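Local coordinates for mandelate racemase / muconate lactonizing enzyme, C-terminal domain protein (Pseudovibrio sp. JE062, PDB 4JHM) that is of undetermined function but belongs to the enolase superfamily, pairing a mandelate racemase/muconate lactonizing enzyme N-terminal domain with a TIM-barrel-like C-terminal domain, at residues A[120-123]-A[124-127]; A[258-262]-A[263-267]; A[270-273]-A[274-277]; A[278-281]-A[282-286]; A[311-314]-A[315-319]. One frame throughout, in Å; residues are numbered along the deposited sequence.

All five contacts are local and follow one another along the chain, so none nests in or crosses another. Contact 1 belongs to the N-terminal domain, where the turn after helix 100-119 starts helix 123-127. The others belong to the enolase-like C-terminal domain: contact 2 ends helix 254-262, contact 3 folds the loop that follows, contact 4 starts helix 279-291 at the residue after contact 3 stops, and contact 5 ends helix 304-316. In space, contacts 1, 4 and 5 meet and join the two domains: I279 touches L123, H312 touches Y124, and N283 and F286 touch H317 and V313. Contact 3 packs on contact 4 through L282. Contact 2 touches none of the others, its centre about 17 Å from those of contacts 3 and 4.

Contact 1: residues A[120-123]-A[124-127]; sequences GMPL and YMLL
Against the phenol ring of Y124 lies the pyrrolidine of P122, which arrives obliquely rather than squarely over a face or in the ring plane: P122 CB is 3.5 Å from Y124 CE2, and P122 CG is 3.7 Å from the same carbon. The Y124 ring is carried back to the proline because its CG sits between the backbone N and the carbonyl carbon (chi1 70°). Its hydroxyl bonds T132, while Y124 N is bonded to H312 ND1.

P122 occupies the N-cap position of helix 123-127. Its carbonyl O accepts M125 N at 3.1 Å, with the donor standing 54° above the carbonyl plane, and the regular helical bond L127 N to L123 O follows at 3.2 Å. G120, with positive phi, is the C-prime residue of the Schellman motif that ends helix 100-119, so one helix stops and the next begins within three residues.

Elsewhere in the turn two selenomethionines cross at about a right angle, M121 SE lying 4.0 Å from M125 SE. L126 CD2 is 3.9 Å from M121 CG, and L126 also meets L126 of a second subunit.

Between the two segments the side chains thus meet by apolar contact alone; the polar ties of Y124 run outward, to T132 and H312, and the selenomethionine and leucine surface continues into the subunit interface.

Contact 2: residues A[258-262]-A[263-267]; sequences THALS and TGMWS
The methyl of A260 stands almost exactly on the axis of the six-membered ring of W266: A260 CB lies 3.3 Å from the ring centroid and only 2° off the normal, a CH-pi contact over the centre of one face. All six ring carbons are consequently about equally far from that methyl. L261 CD2 comes from beside it to 4.1 Å from W266 CE3, at an oblique angle to the ring.

A second CH-pi contact involves H259, whose imidazole has T263 CG2 over one face, 3.9 Å from the centroid and displaced toward the rim. Near the plane of the same imidazole, at its edge, sits the terminal methyl of M265, a selenomethionine whose chain runs extended beyond CG and passes alongside A260.

The backbone that carries these side chains is a Schellman motif ending helix 254-262. G264, the C-prime residue with positive phi, donates its N to L261 O at 3.2 Å. M265 N reaches back to A260 O at 2.9 Å with a nearly straight N-H...O angle of 169°. T263 OG1 donates to H259 O at 2.8 Å, a reach allowed by its position between the backbone N and the carbonyl carbon (chi1 57°). T263 N bonds the same oxygen only weakly. One residue earlier in the chain, S262 OG and S262 N approach T258 O from opposite faces of its carbonyl plane. Across the assembly, K231 of a third subunit bonds S262 O, and the H259 ring meets F230 of a fourth subunit edge-to-face.

Contact 3: residues A[270-273]-A[274-277]; sequences RQDA and TVCG
D272 and T274 form the compact half of this contact, an Asx turn in which T274 N donates to D272 OD1 at 3.1 Å with an N-H...O angle of 165°. The turn lies in the loop between helices 254-262 and 279-291 of the enolase-like C-terminal domain. The N-H meets the oxygen from above the carboxylate plane, 58° out of it. T274 OG1 adds a weak bond to the same OD1, and D272 OD1 also accepts N310 ND2. The aspartate can fold forward in this way because its CG lies anti to the backbone N (chi1 -172°), beside its own carbonyl.

The main chain closes over the same residue. D272 O takes V275 N at 3.0 Å, the bond of a type I beta turn with A273 and T274 at its corners, and also takes C276 N at 3.0 Å. The first donor stands well above the carbonyl plane, whereas the second arrives nearly end-on to the C=O bond.

Beyond these bonds the turn slackens: A273 O is 4.0 Å from G277 N, too far to carry a helical pattern onward, and G277 N instead bonds S105 OG. V275 CG2 makes plain apolar contact with D272 CB. This slack end is not a solvent face, since every touching residue is buried and V275 packs on W98 of a fourth subunit.

The chemistry implies a turn organised by one residue: the carbonyl and carboxylate oxygens of D272 collect the N-H groups of T274, V275 and C276, while N310, whose OD1 accepts A273 N, ties the carboxylate to helix 304-316.

Contact 4: residues A[278-281]-A[282-286]; sequences GITQ and LNKCF
Q281 and K284 join side chains one turn apart on the first turns of helix 279-291, a helix of the TIM-barrel-like domain for which G278 is the N-cap residue. The glutamine bends at chi2 (-67°), bringing its amide round beside the helix, whereas the lysine runs fully extended from CG to its ammonium group. The two chains cross obliquely, and K284 NZ donates to Q281 OE1 at 3.2 Å, tilted 24° from the amide carbonyl plane. K284 NZ has a further partner in Q86 OE1 of helix 85-92, so the ammonium bridges two helices.

T280 lies alongside the lysine, pointing the same way. Its methyl CG2 is anti to the backbone N and comes 3.9 Å from K284 NZ. That rotamer leaves OG1 on the other branch, where it is bonded to D108 and W112 of helix 100-119. The methylenes of K284 run close to the T280 carbonyl, CG lying 3.4 Å from T280 O.

L282 turns the other way. Its CG is anti to the backbone N (chi1 179°), so the isobutyl group leads away from residues 278-281 to pack on N310 and V313 of helix 304-316 and on Q271. I279 likewise leaves the contact, toward V313 and W112.

The backbone holds these side chains in regular helical spacing: N283 N bonds I279 O at 3.0 Å, C285 N bonds Q281 O at 3.1 Å, and G278 O takes both Q281 N and L282 N, the latter at 3.1 Å.

Contact 5: residues A[311-314]-A[315-319]; sequences LHVA and LAHDN
L311 and L315, one turn apart on helix 304-316, cross obliquely and meet through their branch ends, L311 CD1 lying 3.4 Å from L315 CD1. The second branch of L315 is also near, with CD2 3.9 Å from L311 CD1. In the backbone of the same turn, L315 N bonds L311 O at 3.0 Å.

V313 and H317 are oriented differently: they lie side by side and point the same way. The imidazole turns an edge to the backbone, with V313 O near the ring plane and 3.2 Å from H317 CD2, while V313 CG1 is 4.2 Å from that same ring carbon. H317 reaches this position because its CG is anti to its carbonyl carbon (chi1 -55°). NE2 is bonded to N283 OD1, and the ring stacks on F286, so its rotation is fixed from more than one direction.

Around V313 O the helix comes to its end. A316 N bonds this oxygen at 3.1 Å from well above the carbonyl plane, and H317 N reaches it only weakly, at 3.5 Å; H317 has already left helical backbone angles.

These orientations send the side chains to different neighbours. H312 bonds L356 O through NE2 and Y124 N through ND1, linking this helix of the TIM-barrel-like domain to helix 123-127, where A316 rests on L127. L311 and L315 face I134 of strand 133-139, and V313 and H317 face helix 279-291.

Contact 1: residues A[120-123]-A[124-127]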
# COMPACT_ATOMS: atom_id res chain seq x y z
N GLY A 120 23.46 44.08 -10.35
CA GLY A 120 22.77 45.27 -10.82
C GLY A 120 21.31 45.03 -11.16
O GLY A 120 20.74 45.76 -11.97
N MSE A 121 20.71 44.02 -10.54
CA MSE A 121 19.29 43.71 -10.77
C MSE A 121 18.63 43.18 -9.52
O MSE A 121 19.31 42.67 -8.62
CB MSE A 121 19.11 42.70 -11.91
CG MSE A 121 20.17 41.60 -11.94
SE MSE A 121 19.89 40.44 -13.52
CE MSE A 121 20.26 41.74 -14.95
N PRO A 122 17.30 43.29 -9.45
CA PRO A 122 16.53 42.77 -8.33
C PRO A 122 16.68 41.27 -8.18
O PRO A 122 16.94 40.57 -9.16
CB PRO A 122 15.08 43.13 -8.69
CG PRO A 122 15.08 43.41 -10.15
CD PRO A 122 16.44 43.97 -10.43
N LEU A 123 16.51 40.77 -6.96
CA LEU A 123 16.74 39.37 -6.68
C LEU A 123 15.80 38.47 -7.48
O LEU A 123 16.20 37.43 -7.99
CB LEU A 123 16.59 39.08 -5.19
CG LEU A 123 17.33 37.83 -4.72
CD1 LEU A 123 18.80 38.15 -4.50
CD2 LEU A 123 16.71 37.27 -3.45
N TYR A 124 14.54 38.88 -7.60
CA TYR A 124 13.55 38.04 -8.25
C TYR A 124 13.96 37.75 -9.69
O TYR A 124 13.53 36.76 -10.28
CB TYR A 124 12.13 38.64 -8.17
CG TYR A 124 11.90 39.89 -9.00
CD1 TYR A 124 11.61 39.80 -10.36
CD2 TYR A 124 11.94 41.15 -8.42
CE1 TYR A 124 11.38 40.93 -11.12
CE2 TYR A 124 11.72 42.29 -9.18
CZ TYR A 124 11.44 42.17 -10.52
OH TYR A 124 11.22 43.31 -11.26
N MSE A 125 14.81 38.61 -10.25
CA MSE A 125 15.32 38.40 -11.61
C MSE A 125 16.39 37.34 -11.62
O MSE A 125 16.40 36.47 -12.50
CB MSE A 125 15.89 39.71 -12.14
CG MSE A 125 15.83 39.74 -13.66
SE MSE A 125 16.16 41.57 -14.29
CE MSE A 125 14.29 42.21 -14.23
N LEU A 126 17.30 37.41 -10.65
CA LEU A 126 18.38 36.43 -10.54
C LEU A 126 17.86 35.00 -10.52
O LEU A 126 18.43 34.12 -11.16
CB LEU A 126 19.18 36.65 -9.26
CG LEU A 126 19.96 37.94 -9.09
CD1 LEU A 126 20.68 37.89 -7.75
CD2 LEU A 126 20.96 38.14 -10.22
N LEU A 127 16.79 34.79 -9.76
CA LEU A 127 16.24 33.45 -9.56
C LEU A 127 15.36 33.05 -10.74
O LEU A 127 15.55 31.99 -11.33
CB LEU A 127 15.43 33.40 -8.27
CG LEU A 127 16.15 33.92 -7.02
CD1 LEU A 127 15.14 34.34 -5.96
CD2 LEU A 127 17.12 32.88 -6.47

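Contact 2: residues A[258-262]-A[263-267]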
# COMPACT_ATOMS: atom_id res chain seq x y z
N THR A 258 9.24 17.38 0.89
CA THR A 258 9.09 16.40 -0.16
C THR A 258 8.17 15.28 0.29
O THR A 258 7.26 14.88 -0.43
CB THR A 258 10.45 15.82 -0.57
OG1 THR A 258 11.19 16.83 -1.28
CG2 THR A 258 10.27 14.58 -1.45
N HIS A 259 8.42 14.79 1.50
CA HIS A 259 7.64 13.70 2.06
C HIS A 259 6.18 14.09 2.28
O HIS A 259 5.27 13.30 2.00
CB HIS A 259 8.26 13.29 3.39
CG HIS A 259 7.54 12.15 4.05
ND1 HIS A 259 6.53 12.35 4.97
CD2 HIS A 259 7.68 10.81 3.93
CE1 HIS A 259 6.08 11.17 5.38
NE2 HIS A 259 6.76 10.23 4.76
N ALA A 260 5.95 15.30 2.78
CA ALA A 260 4.60 15.78 3.09
C ALA A 260 3.74 15.81 1.83
O ALA A 260 2.61 15.30 1.82
CB ALA A 260 4.67 17.16 3.72
N LEU A 261 4.26 16.41 0.78
CA LEU A 261 3.55 16.45 -0.48
C LEU A 261 3.37 15.03 -1.02
O LEU A 261 2.29 14.67 -1.50
CB LEU A 261 4.30 17.33 -1.48
CG LEU A 261 4.40 18.80 -1.08
CD1 LEU A 261 5.20 19.59 -2.10
CD2 LEU A 261 3.01 19.40 -0.92
N SER A 262 4.42 14.21 -0.93
CA SER A 262 4.39 12.83 -1.42
C SER A 262 3.33 11.96 -0.74
O SER A 262 2.85 11.01 -1.34
CB SER A 262 5.76 12.17 -1.24
OG SER A 262 6.65 12.59 -2.26
N THR A 263 2.99 12.29 0.50
CA THR A 263 2.05 11.47 1.26
C THR A 263 0.70 12.16 1.46
O THR A 263 -0.16 11.67 2.20
CB THR A 263 2.63 11.08 2.63
OG1 THR A 263 3.00 12.26 3.36
CG2 THR A 263 3.86 10.22 2.45
N GLY A 264 0.51 13.31 0.79
CA GLY A 264 -0.78 14.00 0.81
C GLY A 264 -1.12 14.68 2.13
O GLY A 264 -2.29 14.73 2.52
N MSE A 265 -0.12 15.22 2.81
CA MSE A 265 -0.33 15.95 4.05
C MSE A 265 -0.80 17.36 3.82
O MSE A 265 -1.54 17.90 4.64
CB MSE A 265 0.99 16.06 4.80
CG MSE A 265 1.49 14.68 5.21
SE MSE A 265 2.97 14.90 6.48
CE MSE A 265 3.61 13.05 6.39
N TRP A 266 -0.38 17.95 2.70
CA TRP A 266 -0.64 19.36 2.43
C TRP A 266 -1.29 19.61 1.08
O TRP A 266 -1.07 18.87 0.12
CB TRP A 266 0.68 20.13 2.43
CG TRP A 266 1.49 20.03 3.68
CD1 TRP A 266 1.04 19.75 4.94
CD2 TRP A 266 2.89 20.27 3.80
NE1 TRP A 266 2.08 19.78 5.83
CE2 TRP A 266 3.23 20.10 5.16
CE3 TRP A 266 3.90 20.60 2.89
CZ2 TRP A 266 4.53 20.25 5.62
CZ3 TRP A 266 5.19 20.74 3.36
CH2 TRP A 266 5.49 20.57 4.71
N SER A 267 -2.07 20.69 1.00
CA SER A 267 -2.60 21.18 -0.27
C SER A 267 -1.66 22.22 -0.88
O SER A 267 -1.77 22.57 -2.06
CB SER A 267 -3.97 21.82 -0.06
OG SER A 267 -4.81 20.97 0.69

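Contact 3: residues A[270-273]-A[274-277]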
# COMPACT_ATOMS: atom_id res chain seq x y z
N ARG A 270 4.19 25.78 2.90
CA ARG A 270 4.33 27.09 3.51
C ARG A 270 5.67 27.17 4.19
O ARG A 270 5.93 26.46 5.16
CB ARG A 270 3.20 27.33 4.50
CG ARG A 270 3.42 28.52 5.42
CD ARG A 270 2.25 28.69 6.36
NE ARG A 270 1.00 28.55 5.61
CZ ARG A 270 0.48 29.51 4.86
NH1 ARG A 270 1.08 30.69 4.78
NH2 ARG A 270 -0.65 29.29 4.19
N GLN A 271 6.53 28.03 3.67
CA GLN A 271 7.85 28.21 4.21
C GLN A 271 8.14 29.69 4.32
O GLN A 271 7.46 30.51 3.70
CB GLN A 271 8.90 27.58 3.30
CG GLN A 271 8.79 26.08 3.18
CD GLN A 271 9.39 25.36 4.36
OE1 GLN A 271 8.85 25.39 5.46
NE2 GLN A 271 10.53 24.70 4.14
N ASP A 272 9.15 30.01 5.11
CA ASP A 272 9.61 31.37 5.27
C ASP A 272 11.10 31.32 4.98
O ASP A 272 11.82 30.47 5.51
CB ASP A 272 9.34 31.84 6.70
CG ASP A 272 9.63 33.32 6.90
OD1 ASP A 272 10.31 33.92 6.05
OD2 ASP A 272 9.17 33.87 7.92
N ALA A 273 11.57 32.22 4.12
CA ALA A 273 12.97 32.25 3.74
C ALA A 273 13.83 32.50 4.97
O ALA A 273 14.96 32.02 5.05
CB ALA A 273 13.20 33.31 2.69
N THR A 274 13.30 33.26 5.93
CA THR A 274 14.04 33.63 7.12
C THR A 274 14.01 32.55 8.20
O THR A 274 14.42 32.79 9.33
CB THR A 274 13.47 34.91 7.75
OG1 THR A 274 12.14 34.66 8.21
CG2 THR A 274 13.44 36.04 6.74
N VAL A 275 13.50 31.37 7.84
CA VAL A 275 13.40 30.27 8.79
C VAL A 275 14.01 28.98 8.24
O VAL A 275 14.75 28.29 8.95
CB VAL A 275 11.94 29.99 9.18
CG1 VAL A 275 11.82 28.66 9.90
CG2 VAL A 275 11.40 31.10 10.07
N CYS A 276 13.72 28.65 6.98
CA CYS A 276 14.11 27.35 6.43
C CYS A 276 15.54 27.30 5.89
O CYS A 276 15.96 26.28 5.34
CB CYS A 276 13.13 26.91 5.34
SG CYS A 276 13.10 27.94 3.86
N GLY A 277 16.30 28.38 6.04
CA GLY A 277 17.69 28.39 5.60
C GLY A 277 18.02 29.45 4.56
O GLY A 277 19.08 29.40 3.94

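Contact 4: residues A[278-281]-A[282-286]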
# COMPACT_ATOMS: atom_id res chain seq x y z
N GLY A 278 17.11 30.40 4.37
CA GLY A 278 17.35 31.53 3.47
C GLY A 278 16.83 31.33 2.06
O GLY A 278 16.19 30.32 1.75
N ILE A 279 17.11 32.31 1.21
CA ILE A 279 16.70 32.30 -0.19
C ILE A 279 17.07 30.99 -0.87
O ILE A 279 16.25 30.38 -1.56
CB ILE A 279 17.39 33.46 -0.95
CG1 ILE A 279 17.07 34.81 -0.31
CG2 ILE A 279 16.96 33.47 -2.41
CD1 ILE A 279 15.64 35.28 -0.49
N THR A 280 18.32 30.58 -0.68
CA THR A 280 18.84 29.35 -1.27
C THR A 280 17.88 28.17 -1.14
O THR A 280 17.73 27.38 -2.07
CB THR A 280 20.16 28.96 -0.59
OG1 THR A 280 21.21 29.81 -1.06
CG2 THR A 280 20.51 27.50 -0.86
N GLN A 281 17.22 28.05 0.01
CA GLN A 281 16.40 26.89 0.29
C GLN A 281 14.94 27.11 -0.08
O GLN A 281 14.30 26.23 -0.65
CB GLN A 281 16.50 26.52 1.77
CG GLN A 281 17.91 26.15 2.21
CD GLN A 281 18.39 24.86 1.59
OE1 GLN A 281 19.22 24.86 0.68
NE2 GLN A 281 17.86 23.74 2.07
N LEU A 282 14.41 28.29 0.25
CA LEU A 282 13.02 28.58 -0.09
C LEU A 282 12.87 28.31 -1.57
O LEU A 282 12.02 27.52 -1.98
CB LEU A 282 12.67 30.04 0.20
CG LEU A 282 11.23 30.42 -0.15
CD1 LEU A 282 10.25 29.67 0.73
CD2 LEU A 282 11.02 31.92 -0.00
N ASN A 283 13.72 28.98 -2.34
CA ASN A 283 13.75 28.85 -3.78
C ASN A 283 13.55 27.41 -4.24
O ASN A 283 12.77 27.14 -5.15
CB ASN A 283 15.08 29.39 -4.31
CG ASN A 283 15.13 29.46 -5.82
OD1 ASN A 283 14.38 30.22 -6.43
ND2 ASN A 283 16.01 28.68 -6.42
N LYS A 284 14.27 26.48 -3.62
CA LYS A 284 14.16 25.08 -3.98
C LYS A 284 12.79 24.51 -3.63
O LYS A 284 12.22 23.72 -4.39
CB LYS A 284 15.26 24.27 -3.30
CG LYS A 284 16.66 24.61 -3.79
CD LYS A 284 17.72 23.92 -2.95
CE LYS A 284 19.12 24.38 -3.32
NZ LYS A 284 20.10 23.94 -2.29
N CYS A 285 12.25 24.90 -2.48
CA CYS A 285 10.94 24.43 -2.04
C CYS A 285 9.86 24.78 -3.06
O CYS A 285 8.91 24.01 -3.25
CB CYS A 285 10.60 24.99 -0.67
SG CYS A 285 11.59 24.30 0.67
N PHE A 286 10.00 25.93 -3.69
CA PHE A 286 9.12 26.32 -4.80
C PHE A 286 9.21 25.28 -5.90
O PHE A 286 8.20 24.74 -6.35
CB PHE A 286 9.53 27.68 -5.36
CG PHE A 286 8.73 28.83 -4.82
CD1 PHE A 286 7.51 29.17 -5.38
CD2 PHE A 286 9.20 29.59 -3.76
CE1 PHE A 286 6.77 30.23 -4.89
CE2 PHE A 286 8.46 30.65 -3.27
CZ PHE A 286 7.25 30.97 -3.84

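Contact 5: residues A[311-314]-A[315-319]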
# COMPACT_ATOMS: atom_id res chain seq x y z
N LEU A 311 9.05 37.91 -0.71
CA LEU A 311 8.37 38.51 -1.85
C LEU A 311 9.16 38.26 -3.13
O LEU A 311 8.59 37.97 -4.19
CB LEU A 311 8.17 40.01 -1.63
CG LEU A 311 7.68 40.81 -2.85
CD1 LEU A 311 6.38 40.25 -3.40
CD2 LEU A 311 7.52 42.27 -2.49
N HIS A 312 10.48 38.37 -3.03
CA HIS A 312 11.33 38.23 -4.20
C HIS A 312 11.25 36.83 -4.79
O HIS A 312 11.06 36.64 -5.99
CB HIS A 312 12.78 38.57 -3.85
CG HIS A 312 13.09 40.03 -3.96
ND1 HIS A 312 13.24 40.66 -5.17
CD2 HIS A 312 13.27 40.98 -3.01
CE1 HIS A 312 13.50 41.94 -4.97
NE2 HIS A 312 13.52 42.16 -3.66
N VAL A 313 11.39 35.83 -3.92
CA VAL A 313 11.32 34.46 -4.36
C VAL A 313 9.96 34.19 -5.02
O VAL A 313 9.89 33.53 -6.05
CB VAL A 313 11.56 33.50 -3.18
CG1 VAL A 313 11.55 32.05 -3.65
CG2 VAL A 313 12.88 33.83 -2.50
N ALA A 314 8.89 34.73 -4.43
CA ALA A 314 7.54 34.52 -4.96
C ALA A 314 7.36 35.18 -6.33
O ALA A 314 6.55 34.73 -7.13
CB ALA A 314 6.50 35.02 -3.97
N LEU A 315 8.10 36.25 -6.59
CA LEU A 315 8.03 36.93 -7.88
C LEU A 315 8.81 36.17 -8.96
O LEU A 315 8.56 36.36 -10.16
CB LEU A 315 8.53 38.37 -7.77
CG LEU A 315 7.47 39.43 -7.42
CD1 LEU A 315 6.40 38.90 -6.48
CD2 LEU A 315 8.14 40.65 -6.83
N ALA A 316 9.73 35.31 -8.54
CA ALA A 316 10.55 34.55 -9.47
C ALA A 316 9.84 33.30 -9.99
O ALA A 316 10.23 32.74 -11.00
CB ALA A 316 11.87 34.17 -8.80
N HIS A 317 8.80 32.87 -9.29
CA HIS A 317 8.03 31.69 -9.68
C HIS A 317 6.55 32.03 -9.83
O HIS A 317 6.12 33.12 -9.43
CB HIS A 317 8.21 30.57 -8.65
CG HIS A 317 9.65 30.22 -8.38
ND1 HIS A 317 10.32 29.25 -9.08
CD2 HIS A 317 10.53 30.71 -7.47
CE1 HIS A 317 11.56 29.15 -8.63
NE2 HIS A 317 11.71 30.03 -7.65
N ASP A 318 5.78 31.12 -10.39
CA ASP A 318 4.34 31.33 -10.57
C ASP A 318 3.52 30.64 -9.49
O ASP A 318 2.43 31.10 -9.15
CB ASP A 318 3.89 30.81 -11.93
CG ASP A 318 4.39 31.66 -13.07
OD1 ASP A 318 4.16 32.89 -13.03
OD2 ASP A 318 4.99 31.11 -14.02
N ASN A 319 4.04 29.54 -8.95
CA ASN A 319 3.29 28.72 -8.00
C ASN A 319 3.25 29.33 -6.60
O ASN A 319 3.97 28.91 -5.70
CB ASN A 319 3.82 27.29 -7.97
CG ASN A 319 5.32 27.21 -7.69
OD1 ASN A 319 6.07 28.15 -7.96
ND2 ASN A 319 5.75 26.08 -7.16